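PDB 6K0P: alpha-1,3-glucanase from Paenibacillus glycanilyticus, which probably hydrolyses alpha-1,3-glucosidic linkages in alpha-1,3-glucan, as a glycoside hydrolase of family 87. Local coordinates for residues D138-L143 with W302-V307; V167-T172 with Y348-G353. The protein carries 1 engineered substitution. All coordinates share one frame; numbering follows the deposited sequence.

Interaction 1 (D138-L143 with W302-V307); sequences DAQLML and WVEHFV. With GLC (alpha-D-glucopyranose), chain D.
Asp138 and Glu304 mark the nearest backbone approach, CA to CA 10.1 Å, between strand segments that run roughly antiparallel (142°) with their axes 11.9 Å apart, so side chains and water have to span the gap. Direct packing comes from Gln140, whose CG lies 3.8 Å from Trp302 CZ2 and meets the six-membered part of the indole obliquely. A bend at chi2 (77°) then carries the Gln140 amide toward Glu304, but NE2 stops 4.0 Å from OE2 of that carboxylate. One water closes this interval: it accepts from Gln140 NE2 and donates to both Glu304 OE2 and Asp138 OD2. Placing its protons between the two acidic groups probably eases their proximity, as does Arg350, the salt-bridge partner of Asp138. A second water links Gln140 NE2 to Glu304 OE1. On the indole side, Trp302 NE1 donates to Glu304 OE2 at 2.7 Å, nearly straight (166°), in the ring plane and onto the anti lone pair. A leucine in place of Trp302 would probably leave Glu304 OE2 without this donor and open a gap beside Gln140 CG. Gln140 also serves the ligand, its backbone O accepting from O6 of the glucose at 2.8 Å. The contact is a water-mediated interface between the N-terminal domain, probably a galactose-binding-type beta-sandwich, and the right-handed parallel beta-helix of the pectate lyase-like class, bordering a glycan pocket.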
ATOM      1  N   ASP A 138     -13.974  -3.235  -1.347  1.00  9.32           N
ATOM      2  CA  ASP A 138     -14.517  -2.044  -0.711  1.00  8.56           C
ATOM      3  C   ASP A 138     -15.825  -1.621  -1.362  1.00 10.03           C
ATOM      4  O   ASP A 138     -16.030  -1.795  -2.569  1.00 11.93           O
ATOM      5  CB  ASP A 138     -13.557  -0.855  -0.832  1.00  8.08           C
ATOM      6  CG  ASP A 138     -12.277  -1.026  -0.037  1.00  9.66           C
ATOM      7  OD1 ASP A 138     -12.119  -2.029   0.709  1.00  9.96           O
ATOM      8  OD2 ASP A 138     -11.413  -0.129  -0.176  1.00 10.01           O
ATOM      9  N   ALA A 139     -16.695  -1.024  -0.552  1.00  8.54           N
ATOM     10  CA  ALA A 139     -17.905  -0.378  -1.045  1.00  8.65           C
ATOM     11  C   ALA A 139     -17.929   1.058  -0.543  1.00  9.69           C
ATOM     12  O   ALA A 139     -17.634   1.321   0.628  1.00 10.75           O
ATOM     13  CB  ALA A 139     -19.154  -1.113  -0.545  1.00  9.80           C
ATOM     14  N   GLN A 140     -18.284   1.988  -1.428  1.00  9.12           N
ATOM     15  CA  GLN A 140     -18.267   3.419  -1.134  1.00 10.22           C
ATOM     16  C   GLN A 140     -19.689   3.967  -1.144  1.00  9.17           C
ATOM     17  O   GLN A 140     -20.479   3.644  -2.037  1.00 11.07           O
ATOM     18  CB  GLN A 140     -17.438   4.178  -2.184  1.00 10.75           C
ATOM     19  CG  GLN A 140     -15.980   3.722  -2.319  1.00 10.32           C
ATOM     20  CD  GLN A 140     -15.817   2.427  -3.104  1.00  9.74           C
ATOM     21  OE1 GLN A 140     -16.619   2.111  -3.981  1.00 11.89           O
ATOM     22  NE2 GLN A 140     -14.785   1.660  -2.766  1.00 10.19           N
ATOM     23  N   LEU A 141     -20.010   4.823  -0.169  1.00  9.72           N
ATOM     24  CA  LEU A 141     -21.372   5.337  -0.050  1.00  9.99           C
ATOM     25  C   LEU A 141     -21.366   6.718   0.590  1.00 10.21           C
ATOM     26  O   LEU A 141     -20.716   6.927   1.616  1.00 10.37           O
ATOM     27  CB  LEU A 141     -22.214   4.395   0.813  1.00 10.33           C
ATOM     28  CG  LEU A 141     -23.705   4.707   0.917  1.00 11.30           C
ATOM     29  CD1 LEU A 141     -24.365   4.454  -0.418  1.00 12.50           C
ATOM     30  CD2 LEU A 141     -24.347   3.827   2.003  1.00 13.05           C
ATOM     31  N   MET A 142     -22.101   7.653   0.001  1.00 11.62           N
ATOM     32  CA  MET A 142     -22.303   8.966   0.596  0.59 10.31           C
ATOM     33  C   MET A 142     -23.762   9.106   0.998  1.00 10.36           C
ATOM     34  O   MET A 142     -24.662   8.679   0.268  1.00 13.38           O
ATOM     35  CB  MET A 142     -21.909  10.090  -0.367  0.59 13.50           C
ATOM     36  CG  MET A 142     -22.117  11.508   0.180  0.59 15.37           C
ATOM     37  SD  MET A 142     -21.158  12.756  -0.715  0.59 18.89           S
ATOM     38  CE  MET A 142     -20.394  11.683  -1.920  0.59  4.71           C
ATOM     39  N   LEU A 143     -23.988   9.677   2.180  1.00 11.06           N
ATOM     40  CA  LEU A 143     -25.319   9.927   2.712  1.00 12.19           C
ATOM     41  C   LEU A 143     -25.627  11.415   2.606  1.00 13.50           C
ATOM     42  O   LEU A 143     -24.724  12.251   2.545  1.00 13.02           O
ATOM     43  CB  LEU A 143     -25.412   9.477   4.176  1.00 13.29           C
ATOM     44  CG  LEU A 143     -25.217   7.980   4.437  1.00 13.05           C
ATOM     45  CD1 LEU A 143     -25.459   7.656   5.905  1.00 14.61           C
ATOM     46  CD2 LEU A 143     -26.134   7.155   3.541  1.00 13.68           C
ATOM     47  N   TRP A 302      -7.609   9.759  -5.834  1.00  9.01           N
ATOM     48  CA  TRP A 302      -7.965   8.471  -5.248  1.00  9.65           C
ATOM     49  C   TRP A 302      -8.069   7.496  -6.413  1.00  8.59           C
ATOM     50  O   TRP A 302      -8.874   7.703  -7.324  1.00  9.48           O
ATOM     51  CB  TRP A 302      -9.299   8.648  -4.515  1.00  9.69           C
ATOM     52  CG  TRP A 302     -10.032   7.425  -4.003  1.00  9.30           C
ATOM     53  CD1 TRP A 302      -9.671   6.105  -4.103  1.00 10.53           C
ATOM     54  CD2 TRP A 302     -11.276   7.449  -3.300  1.00 11.14           C
ATOM     55  NE1 TRP A 302     -10.630   5.308  -3.504  1.00  9.29           N
ATOM     56  CE2 TRP A 302     -11.628   6.115  -3.014  1.00 10.90           C
ATOM     57  CE3 TRP A 302     -12.133   8.478  -2.891  1.00 13.64           C
ATOM     58  CZ2 TRP A 302     -12.801   5.784  -2.337  1.00 11.04           C
ATOM     59  CZ3 TRP A 302     -13.301   8.145  -2.222  1.00 13.70           C
ATOM     60  CH2 TRP A 302     -13.623   6.810  -1.950  1.00 12.24           C
ATOM     61  N   VAL A 303      -7.205   6.480  -6.429  1.00  9.29           N
ATOM     62  CA  VAL A 303      -7.080   5.566  -7.561  0.65  9.40           C
ATOM     63  C   VAL A 303      -7.244   4.135  -7.064  1.00  9.62           C
ATOM     64  O   VAL A 303      -6.662   3.762  -6.037  1.00  9.52           O
ATOM     65  CB  VAL A 303      -5.710   5.758  -8.248  0.65 12.36           C
ATOM     66  CG1 VAL A 303      -5.532   4.813  -9.405  0.65 10.88           C
ATOM     67  CG2 VAL A 303      -5.555   7.197  -8.710  0.65 13.95           C
ATOM     68  N   GLU A 304      -8.022   3.340  -7.799  1.00  8.31           N
ATOM     69  CA  GLU A 304      -8.252   1.933  -7.492  1.00  8.24           C
ATOM     70  C   GLU A 304      -8.279   1.098  -8.760  1.00  9.35           C
ATOM     71  O   GLU A 304      -8.637   1.582  -9.837  1.00  8.97           O
ATOM     72  CB  GLU A 304      -9.585   1.686  -6.768  1.00 10.32           C
ATOM     73  CG  GLU A 304      -9.723   2.507  -5.498  1.00  9.05           C
ATOM     74  CD  GLU A 304     -10.613   1.869  -4.439  1.00  8.84           C
ATOM     75  OE1 GLU A 304     -10.964   0.664  -4.545  1.00 10.03           O
ATOM     76  OE2 GLU A 304     -10.945   2.579  -3.462  1.00 10.21           O
ATOM     77  N   HIS A 305      -7.908  -0.176  -8.617  1.00  9.62           N
ATOM     78  CA  HIS A 305      -8.139  -1.171  -9.671  1.00 10.32           C
ATOM     79  C   HIS A 305      -7.344  -0.869 -10.934  1.00  9.54           C
ATOM     80  O   HIS A 305      -7.808  -1.126 -12.052  1.00 10.15           O
ATOM     81  CB  HIS A 305      -9.632  -1.388  -9.942  1.00  9.65           C
ATOM     82  CG  HIS A 305     -10.410  -1.682  -8.702  1.00  9.76           C
ATOM     83  ND1 HIS A 305     -11.669  -1.171  -8.469  1.00 10.62           N
ATOM     84  CD2 HIS A 305     -10.092  -2.422  -7.615  1.00 11.28           C
ATOM     85  CE1 HIS A 305     -12.093  -1.585  -7.286  1.00 11.27           C
ATOM     86  NE2 HIS A 305     -11.155  -2.345  -6.747  1.00 10.07           N
ATOM     87  N   PHE A 306      -6.149  -0.317 -10.740  1.00  9.20           N
ATOM     88  CA  PHE A 306      -5.075  -0.305 -11.721  1.00  8.35           C
ATOM     89  C   PHE A 306      -3.982  -1.247 -11.243  1.00 10.81           C
ATOM     90  O   PHE A 306      -4.023  -1.763 -10.121  1.00 10.35           O
ATOM     91  CB  PHE A 306      -4.532   1.122 -11.918  1.00 10.20           C
ATOM     92  CG  PHE A 306      -5.497   2.022 -12.641  1.00  9.68           C
ATOM     93  CD1 PHE A 306      -6.478   2.720 -11.943  1.00 10.66           C
ATOM     94  CD2 PHE A 306      -5.454   2.136 -14.023  1.00 11.07           C
ATOM     95  CE1 PHE A 306      -7.383   3.534 -12.612  1.00 11.82           C
ATOM     96  CE2 PHE A 306      -6.356   2.948 -14.696  1.00 10.53           C
ATOM     97  CZ  PHE A 306      -7.323   3.645 -13.992  1.00 12.45           C
ATOM     98  N   VAL A 307      -3.001  -1.484 -12.114  1.00 10.49           N
ATOM     99  CA  VAL A 307      -1.828  -2.234 -11.682  1.00 10.22           C
ATOM    100  C   VAL A 307      -0.998  -1.391 -10.718  1.00 10.10           C
ATOM    101  O   VAL A 307      -0.639  -1.846  -9.624  1.00  9.96           O
ATOM    102  CB  VAL A 307      -1.026  -2.744 -12.895  1.00 10.37           C
ATOM    103  CG1 VAL A 307       0.200  -3.540 -12.427  1.00 12.69           C
ATOM    104  CG2 VAL A 307      -1.918  -3.632 -13.762  1.00 11.30           C
TER
HETATM  105  C1  GLC D   1     -20.048   4.191  -8.848  1.00 23.91           C
HETATM  106  C2  GLC D   1     -19.800   2.710  -9.050  1.00 24.29           C
HETATM  107  C3  GLC D   1     -20.571   1.769  -8.115  1.00 21.51           C
HETATM  108  C4  GLC D   1     -20.528   2.338  -6.733  1.00 21.82           C
HETATM  109  C5  GLC D   1     -21.141   3.706  -6.783  1.00 21.95           C
HETATM  110  C6  GLC D   1     -21.297   4.330  -5.403  1.00 20.77           C
HETATM  111  O1  GLC D   1     -21.194   4.540  -9.468  1.00 21.72           O
HETATM  112  O2  GLC D   1     -20.013   2.402 -10.403  1.00 23.33           O
HETATM  113  O3  GLC D   1     -19.841   0.580  -7.980  1.00 19.87           O
HETATM  114  O4  GLC D   1     -21.287   1.523  -5.889  1.00 19.15           O
HETATM  115  O5  GLC D   1     -20.224   4.492  -7.483  1.00 23.97           O
HETATM  116  O6  GLC D   1     -20.091   4.454  -4.690  1.00 20.69           O
HETATM  117  O   HOH W   1     -12.204   2.253  -1.260  1.00 10.48           O
HETATM  118  O   HOH W   2     -13.315  -0.631  -4.313  1.00 10.82           O

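Interaction 2 (V167-T172 with Y348-G353); sequences VDLLET and YARGTG. With CA (calcium ion), chain J.
Glu171 and Arg350 reach for each other from opposite directions across the two segments, and the arginine, followed outward from its backbone, accounts for nearly all of the contact. Arg350 CB packs beside the phenol of Tyr348, two residues earlier on the same strand, 3.6 Å from its CE1. CG, anti to the backbone N, and CD continue the chain straight outward, CG 4.0 Å and CD 3.4 Å from Tyr348 OH, while Thr381 and Asn382 of strand 374-383 touch this side chain. At chi3 (73°) the chain bends, turning NE and the guanidinium off that line. One face of that group is covered by Leu169, whose CD1 sits above the plane toward the rim, 4.1 Å from Arg350 NH1. The end-on edge belongs to Glu171: NH1 donates to OE2 at 2.8 Å and NH2 donates to the same oxygen at 2.9 Å. Sharing one acceptor makes this salt bridge a fork with bent arms (139° at NH1), and the carboxylate and guanidinium planes are turned 69° apart. Both donors arrive on the anti side of OE2, which also forms a salt bridge with Lys326, its strongest polar partner. NH1 gives a further bond to Tyr348 OH at 2.9 Å, and NH2 forms a salt bridge with Asp138, so the buried cation is fixed against rotation by several acceptors. Nearby on strand 165-173, Asp168 binds calcium through its backbone O and through OD1, the latter at 2.3 Å; Asp168 and Leu169 together face Arg78 in a classic beta bulge. Structurally, this is a buried ionic network that joins the calcium-binding N-terminal domain to strand 343-350 in the wall of the parallel beta-helix.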
ATOM      1  N   VAL A 167     -17.373  -8.060   7.686  1.00  9.75           N
ATOM      2  CA  VAL A 167     -17.181  -6.616   7.802  1.00 10.14           C
ATOM      3  C   VAL A 167     -15.846  -6.385   8.495  1.00 10.41           C
ATOM      4  O   VAL A 167     -15.674  -6.746   9.664  1.00 10.09           O
ATOM      5  CB  VAL A 167     -18.328  -5.956   8.570  1.00  9.63           C
ATOM      6  CG1 VAL A 167     -18.074  -4.462   8.712  1.00 11.57           C
ATOM      7  CG2 VAL A 167     -19.660  -6.220   7.892  1.00 10.57           C
ATOM      8  N   ASP A 168     -14.895  -5.793   7.771  1.00  9.55           N
ATOM      9  CA  ASP A 168     -13.522  -5.664   8.251  1.00  8.15           C
ATOM     10  C   ASP A 168     -13.289  -4.328   8.951  1.00  8.91           C
ATOM     11  O   ASP A 168     -12.832  -4.287  10.101  1.00  9.59           O
ATOM     12  CB  ASP A 168     -12.565  -5.851   7.065  1.00  8.98           C
ATOM     13  CG  ASP A 168     -11.112  -5.756   7.456  1.00  9.93           C
ATOM     14  OD1 ASP A 168     -10.820  -5.721   8.665  1.00 10.05           O
ATOM     15  OD2 ASP A 168     -10.247  -5.733   6.555  1.00 10.21           O
ATOM     16  N   LEU A 169     -13.567  -3.229   8.256  1.00  9.30           N
ATOM     17  CA  LEU A 169     -13.372  -1.893   8.793  1.00  9.07           C
ATOM     18  C   LEU A 169     -14.324  -0.953   8.076  1.00 11.31           C
ATOM     19  O   LEU A 169     -14.886  -1.280   7.027  1.00 10.56           O
ATOM     20  CB  LEU A 169     -11.913  -1.411   8.639  1.00  9.61           C
ATOM     21  CG  LEU A 169     -11.327  -1.245   7.219  1.00 11.12           C
ATOM     22  CD1 LEU A 169     -11.803   0.033   6.510  1.00 13.04           C
ATOM     23  CD2 LEU A 169      -9.807  -1.244   7.255  1.00 13.45           C
ATOM     24  N   LEU A 170     -14.465   0.239   8.644  1.00  9.88           N
ATOM     25  CA  LEU A 170     -15.251   1.319   8.067  1.00 11.14           C
ATOM     26  C   LEU A 170     -14.391   2.572   8.037  1.00 11.95           C
ATOM     27  O   LEU A 170     -13.827   2.958   9.066  1.00 12.32           O
ATOM     28  CB  LEU A 170     -16.489   1.562   8.937  1.00 11.01           C
ATOM     29  CG  LEU A 170     -17.513   2.600   8.475  1.00 10.32           C
ATOM     30  CD1 LEU A 170     -18.247   2.071   7.251  1.00 12.81           C
ATOM     31  CD2 LEU A 170     -18.483   2.921   9.614  1.00 12.92           C
ATOM     32  N   GLU A 171     -14.272   3.197   6.860  1.00  9.41           N
ATOM     33  CA  GLU A 171     -13.763   4.562   6.763  1.00  9.72           C
ATOM     34  C   GLU A 171     -14.941   5.494   6.947  1.00 10.55           C
ATOM     35  O   GLU A 171     -16.022   5.244   6.406  1.00 11.37           O
ATOM     36  CB  GLU A 171     -13.201   4.875   5.373  1.00 13.05           C
ATOM     37  CG  GLU A 171     -12.000   4.095   4.952  1.00 11.97           C
ATOM     38  CD  GLU A 171     -11.532   4.499   3.561  1.00 11.60           C
ATOM     39  OE1 GLU A 171     -11.777   5.650   3.143  1.00 12.44           O
ATOM     40  OE2 GLU A 171     -10.915   3.674   2.874  1.00 12.00           O
ATOM     41  N   THR A 172     -14.737   6.573   7.698  1.00  9.84           N
ATOM     42  CA  THR A 172     -15.732   7.639   7.803  1.00  9.81           C
ATOM     43  C   THR A 172     -15.091   8.966   7.422  1.00 11.86           C
ATOM     44  O   THR A 172     -13.923   9.206   7.727  1.00 11.94           O
ATOM     45  CB  THR A 172     -16.363   7.704   9.206  1.00 11.01           C
ATOM     46  OG1 THR A 172     -15.447   8.297  10.137  1.00 12.99           O
ATOM     47  CG2 THR A 172     -16.727   6.304   9.686  1.00 12.23           C
ATOM     48  N   TYR A 348      -1.832   7.649   1.358  1.00 10.24           N
ATOM     49  CA  TYR A 348      -2.396   6.493   2.043  1.00 10.26           C
ATOM     50  C   TYR A 348      -2.596   5.391   1.019  1.00  9.75           C
ATOM     51  O   TYR A 348      -3.218   5.620  -0.026  1.00 10.58           O
ATOM     52  CB  TYR A 348      -3.755   6.858   2.664  1.00  8.67           C
ATOM     53  CG  TYR A 348      -4.503   5.679   3.252  1.00  9.25           C
ATOM     54  CD1 TYR A 348      -5.347   4.897   2.464  1.00 11.84           C
ATOM     55  CD2 TYR A 348      -4.391   5.362   4.598  1.00 10.57           C
ATOM     56  CE1 TYR A 348      -6.027   3.813   2.991  1.00 11.00           C
ATOM     57  CE2 TYR A 348      -5.070   4.281   5.140  1.00 10.19           C
ATOM     58  CZ  TYR A 348      -5.890   3.514   4.330  1.00 10.78           C
ATOM     59  OH  TYR A 348      -6.572   2.432   4.860  1.00 10.28           O
ATOM     60  N   ALA A 349      -2.081   4.197   1.321  1.00  9.74           N
ATOM     61  CA  ALA A 349      -2.267   3.031   0.470  1.00 10.22           C
ATOM     62  C   ALA A 349      -2.867   1.904   1.292  1.00  9.23           C
ATOM     63  O   ALA A 349      -2.430   1.648   2.417  1.00 10.69           O
ATOM     64  CB  ALA A 349      -0.941   2.552  -0.130  1.00 10.70           C
ATOM     65  N   ARG A 350      -3.871   1.237   0.724  1.00  9.11           N
ATOM     66  CA  ARG A 350      -4.420   0.028   1.330  1.00  9.32           C
ATOM     67  C   ARG A 350      -4.714  -0.965   0.217  1.00  9.45           C
ATOM     68  O   ARG A 350      -5.346  -0.612  -0.783  1.00  9.25           O
ATOM     69  CB  ARG A 350      -5.708   0.314   2.115  1.00  9.61           C
ATOM     70  CG  ARG A 350      -6.276  -0.944   2.780  1.00  9.92           C
ATOM     71  CD  ARG A 350      -7.505  -0.631   3.614  1.00  9.64           C
ATOM     72  NE  ARG A 350      -8.707  -0.340   2.822  1.00  8.64           N
ATOM     73  CZ  ARG A 350      -9.474   0.741   2.978  1.00  9.74           C
ATOM     74  NH1 ARG A 350      -9.170   1.675   3.883  1.00 10.97           N
ATOM     75  NH2 ARG A 350     -10.568   0.883   2.244  1.00 10.05           N
ATOM     76  N   GLY A 351      -4.274  -2.207   0.385  1.00  9.10           N
ATOM     77  CA  GLY A 351      -4.568  -3.220  -0.609  1.00  9.12           C
ATOM     78  C   GLY A 351      -3.749  -3.178  -1.885  1.00  9.54           C
ATOM     79  O   GLY A 351      -4.239  -3.605  -2.939  1.00  9.71           O
ATOM     80  N   THR A 352      -2.511  -2.687  -1.839  1.00  8.56           N
ATOM     81  CA  THR A 352      -1.692  -2.816  -3.041  1.00 10.35           C
ATOM     82  C   THR A 352      -1.350  -4.285  -3.298  1.00 10.71           C
ATOM     83  O   THR A 352      -1.496  -5.148  -2.422  1.00 10.38           O
ATOM     84  CB  THR A 352      -0.425  -1.958  -2.971  1.00  9.94           C
ATOM     85  OG1 THR A 352       0.441  -2.442  -1.937  1.00  9.86           O
ATOM     86  CG2 THR A 352      -0.767  -0.488  -2.713  1.00 10.05           C
ATOM     87  N   GLY A 353      -0.914  -4.572  -4.528  1.00  9.01           N
ATOM     88  CA  GLY A 353      -0.661  -5.942  -4.945  1.00  9.82           C
ATOM     89  C   GLY A 353       0.815  -6.283  -5.043  1.00 10.15           C
ATOM     90  O   GLY A 353       1.197  -7.385  -5.461  1.00 11.00           O
TER
HETATM   91 CA    CA J2006     -10.734  -5.542  10.931  1.00  9.69          CA

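Overall arrangement
Followed from the N terminus, the first halves of both contacts, on strands 137-143 and 165-173, lie in the N-terminal domain, both paired with strand 72-80 in one antiparallel sheet. The chain then enters the beta-helix, where 302-307 returns to 138-143 and closes interaction 1 over 158 intervening residues; 348-353 later closes interaction 2 over 175. Because the segments alternate, the two loops cross instead of nesting. Their helix-side strands, 297-304 and 343-350, both pair in parallel with strand 319-326, so strands on either side of 319-326 both contact the N-terminal domain. The contact centres lie 10 Å apart and are joined directly by the salt bridge Asp138 OD2 to Arg350 NH2, 2.8 Å, making one continuous domain interface.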